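Side-chain contacts in TRAP-type transporter, periplasmic component (Cupriavidus necator, PDB 4P8B), which binds (S)-2-acetolactate, probably as the periplasmic solute-binding component of a TRAP-type transporter: residues M117-Y120 and K121-D124; I164-P167 and E168-K171. All coordinates share one frame; numbering follows the deposited sequence.

Contact 1: residues M117-Y120 and K121-D124; sequences MPDY and KALD
D119 O accepts the backbone N-H of L123, N to O 3.3 Å, from within the plane of its carbonyl, as M117-D119 leads as a loop into helix 120-127, which starts at Y120. One residue on, Y120 O takes the N-H of D124, with N and O 2.9 Å apart and an N-H...O angle of 169°, so the helical pattern is established from the first turn. The A122 N-H makes a weak bond to D119 O and a better one to the D119 carboxylate, OD1 lying 3.0 Å from A122 N. D119 can turn back in this way because its CG sits between the backbone N and the carbonyl carbon (chi1 53°). Its other oxygen, OD2, is salt-bridged to R342, the C-terminal residue, which should help to fix the carboxylate's rotation. Apolar groups also close the loop against the helix. The M117 side chain, a selenomethionine, slants across that of L123, and its SE lies 3.6 Å from L123 CD1, brought there by a bend at the last torsion (chi3 -70°). The A122 methyl touches both M117 and P118, its CB lying 4.0 Å from M117 CB and 3.7 Å from P118 CD. I339 of helix 329-340 packs on M117, P118 and A122, while Y120 turns its ring to F154 edge-to-face and D124 pairs with R280. This is an Asp N-cap, with M117 and P118 packed on the first turn, joining the helix start to the C-terminal helix of the solute-binding fold.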
# COMPACT_ATOMS: atom_id res chain seq x y z
N MSE A 117 13.42 -2.04 2.92
CA MSE A 117 13.17 -3.44 2.59
C MSE A 117 13.74 -3.83 1.23
O MSE A 117 13.25 -3.37 0.20
CB MSE A 117 11.67 -3.69 2.56
CG MSE A 117 10.98 -3.45 3.89
SE MSE A 117 9.07 -3.68 3.84
CE MSE A 117 8.60 -2.12 2.79
N PRO A 118 14.74 -4.71 1.20
CA PRO A 118 15.35 -5.04 -0.11
C PRO A 118 14.51 -5.93 -1.02
O PRO A 118 14.73 -5.92 -2.23
CB PRO A 118 16.63 -5.79 0.27
CG PRO A 118 16.95 -5.36 1.64
CD PRO A 118 15.62 -5.08 2.32
N ASP A 119 13.59 -6.69 -0.47
CA ASP A 119 12.91 -7.72 -1.25
C ASP A 119 11.65 -8.20 -0.52
O ASP A 119 11.31 -7.71 0.56
CB ASP A 119 13.88 -8.88 -1.55
CG ASP A 119 14.55 -9.44 -0.31
OD1 ASP A 119 13.95 -9.45 0.78
OD2 ASP A 119 15.70 -9.92 -0.42
N TYR A 120 10.93 -9.15 -1.12
CA TYR A 120 9.69 -9.66 -0.55
C TYR A 120 9.94 -10.38 0.77
O TYR A 120 9.12 -10.33 1.67
CB TYR A 120 8.95 -10.56 -1.55
CG TYR A 120 8.49 -9.77 -2.76
CD1 TYR A 120 7.39 -8.93 -2.70
CD2 TYR A 120 9.22 -9.81 -3.94
CE1 TYR A 120 7.01 -8.19 -3.78
CE2 TYR A 120 8.84 -9.05 -5.05
CZ TYR A 120 7.73 -8.25 -4.96
OH TYR A 120 7.36 -7.49 -6.06
N LYS A 121 11.08 -11.07 0.88
CA LYS A 121 11.42 -11.77 2.11
C LYS A 121 11.50 -10.76 3.25
O LYS A 121 11.14 -11.08 4.39
CB LYS A 121 12.74 -12.53 1.93
CG LYS A 121 12.91 -13.69 2.90
CD LYS A 121 14.03 -14.64 2.44
CE LYS A 121 14.13 -15.85 3.34
NZ LYS A 121 15.26 -16.75 2.94
N ALA A 122 11.95 -9.55 2.96
CA ALA A 122 12.08 -8.51 3.97
C ALA A 122 10.72 -8.02 4.41
O ALA A 122 10.48 -7.82 5.60
CB ALA A 122 12.94 -7.37 3.45
N LEU A 123 9.82 -7.79 3.47
CA LEU A 123 8.48 -7.36 3.82
C LEU A 123 7.80 -8.43 4.67
O LEU A 123 7.17 -8.13 5.70
CB LEU A 123 7.69 -7.07 2.53
CG LEU A 123 6.21 -6.72 2.63
CD1 LEU A 123 5.97 -5.59 3.59
CD2 LEU A 123 5.62 -6.38 1.27
N ASP A 124 7.92 -9.69 4.26
CA ASP A 124 7.29 -10.78 5.00
C ASP A 124 7.88 -10.90 6.39
O ASP A 124 7.18 -11.26 7.33
CB ASP A 124 7.43 -12.11 4.23
CG ASP A 124 6.54 -12.17 3.00
OD1 ASP A 124 5.53 -11.43 2.94
OD2 ASP A 124 6.83 -13.00 2.12

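Contact 2: residues I164-P167 and E168-K171; sequences IRKP and EDLK
The carboxylate of D169 reaches back over I164-P167 and gathers the chain that leads into a short 3-10 turn, in the connection between strands 156-159 and 174-177. Among the hydrogen bonds, OD2 of D169 accepts two backbone amides: R165 N at 2.8 Å, nearly straight and on the anti lone pair, and K166 N at 3.2 Å, from well above the carboxylate plane. The backbone replies through D169 N, which donates to K166 O at 2.9 Å, and L170 N repeats the step on P167 O. Both donors stand above the planes of the carbonyls they meet. Apolar contact is made by I164 and L170, whose side chains cross at about a right angle with I164 CG2 and L170 CD1 3.6 Å apart; F312 of helix 306-315 covers both, and P167 as well. Of the ionic pairs, those of R165 are directed elsewhere, to E308 and E163. K166 completes the grip on D169: its chain runs extended across the aspartate, then bends at chi4 (-65°), and NZ meets D169 OD1 on its syn side at 2.9 Å.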
# COMPACT_ATOMS: atom_id res chain seq x y z
N ILE A 164 14.83 7.41 -15.19
CA ILE A 164 15.38 7.71 -13.87
C ILE A 164 16.40 6.64 -13.47
O ILE A 164 16.06 5.46 -13.29
CB ILE A 164 14.27 7.78 -12.82
CG1 ILE A 164 13.28 8.89 -13.15
CG2 ILE A 164 14.86 7.96 -11.43
CD1 ILE A 164 12.14 9.02 -12.13
N ARG A 165 17.66 7.03 -13.39
CA ARG A 165 18.71 6.13 -12.93
C ARG A 165 19.40 6.63 -11.67
O ARG A 165 20.11 5.86 -11.02
CB ARG A 165 19.77 5.94 -14.02
CG ARG A 165 19.27 5.33 -15.34
CD ARG A 165 20.45 4.74 -16.17
NE ARG A 165 20.91 3.52 -15.51
CZ ARG A 165 20.45 2.30 -15.78
NH1 ARG A 165 19.58 2.10 -16.77
NH2 ARG A 165 20.88 1.25 -15.07
N LYS A 166 19.26 7.91 -11.35
CA LYS A 166 20.00 8.50 -10.23
C LYS A 166 19.21 9.68 -9.71
O LYS A 166 18.33 10.21 -10.40
CB LYS A 166 21.40 8.94 -10.69
CG LYS A 166 21.39 9.98 -11.81
CD LYS A 166 22.80 10.29 -12.31
CE LYS A 166 22.80 11.32 -13.42
NZ LYS A 166 22.14 10.82 -14.65
N PRO A 167 19.50 10.11 -8.47
CA PRO A 167 18.65 11.14 -7.87
C PRO A 167 18.56 12.40 -8.71
O PRO A 167 17.50 13.03 -8.79
CB PRO A 167 19.35 11.42 -6.54
CG PRO A 167 19.93 10.11 -6.17
CD PRO A 167 20.41 9.52 -7.48
N GLU A 168 19.64 12.75 -9.38
CA GLU A 168 19.67 13.97 -10.15
C GLU A 168 18.61 13.98 -11.26
O GLU A 168 18.09 15.03 -11.63
CB GLU A 168 21.08 14.15 -10.73
CG GLU A 168 22.15 14.53 -9.70
CD GLU A 168 22.68 13.39 -8.81
OE1 GLU A 168 22.48 12.18 -9.09
OE2 GLU A 168 23.34 13.71 -7.80
N ASP A 169 18.26 12.80 -11.77
CA ASP A 169 17.29 12.70 -12.85
C ASP A 169 15.89 13.14 -12.43
O ASP A 169 15.05 13.45 -13.28
CB ASP A 169 17.21 11.26 -13.36
CG ASP A 169 18.51 10.77 -13.96
OD1 ASP A 169 19.37 11.60 -14.34
OD2 ASP A 169 18.68 9.54 -14.04
N LEU A 170 15.61 13.14 -11.13
CA LEU A 170 14.31 13.58 -10.64
C LEU A 170 14.19 15.08 -10.45
O LEU A 170 13.11 15.55 -10.07
CB LEU A 170 14.01 12.91 -9.31
CG LEU A 170 13.71 11.42 -9.35
CD1 LEU A 170 14.92 10.60 -8.99
CD2 LEU A 170 12.56 11.11 -8.39
N LYS A 171 15.25 15.84 -10.71
CA LYS A 171 15.23 17.25 -10.38
C LYS A 171 14.08 17.95 -11.10
O LYS A 171 13.96 17.85 -12.32
CB LYS A 171 16.56 17.93 -10.70
CG LYS A 171 16.58 19.38 -10.24
CD LYS A 171 17.98 19.93 -10.10
CE LYS A 171 18.60 20.22 -11.45
NZ LYS A 171 19.24 21.57 -11.49

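How the contacts relate
Following the chain from the N terminus, contact 1 comes first, where the loop after helix 98-101 turns into helix 120-127. The chain then passes through helix 130-141 and strands 144-154 and 156-159 before contact 2 folds the loop ahead of strand 174-177. Each contact closes a short local turn; the two lie in series, neither nested nor crossed, with centres about 24 Å apart and nearest atoms about 16 Å apart. Contact 1 joins its helix to the C-terminal helix 329-340 and strand 144-154, whereas contact 2 sets its turn against helix 306-315 and strand 156-159. Each thus rests partly on a helix from late in the chain.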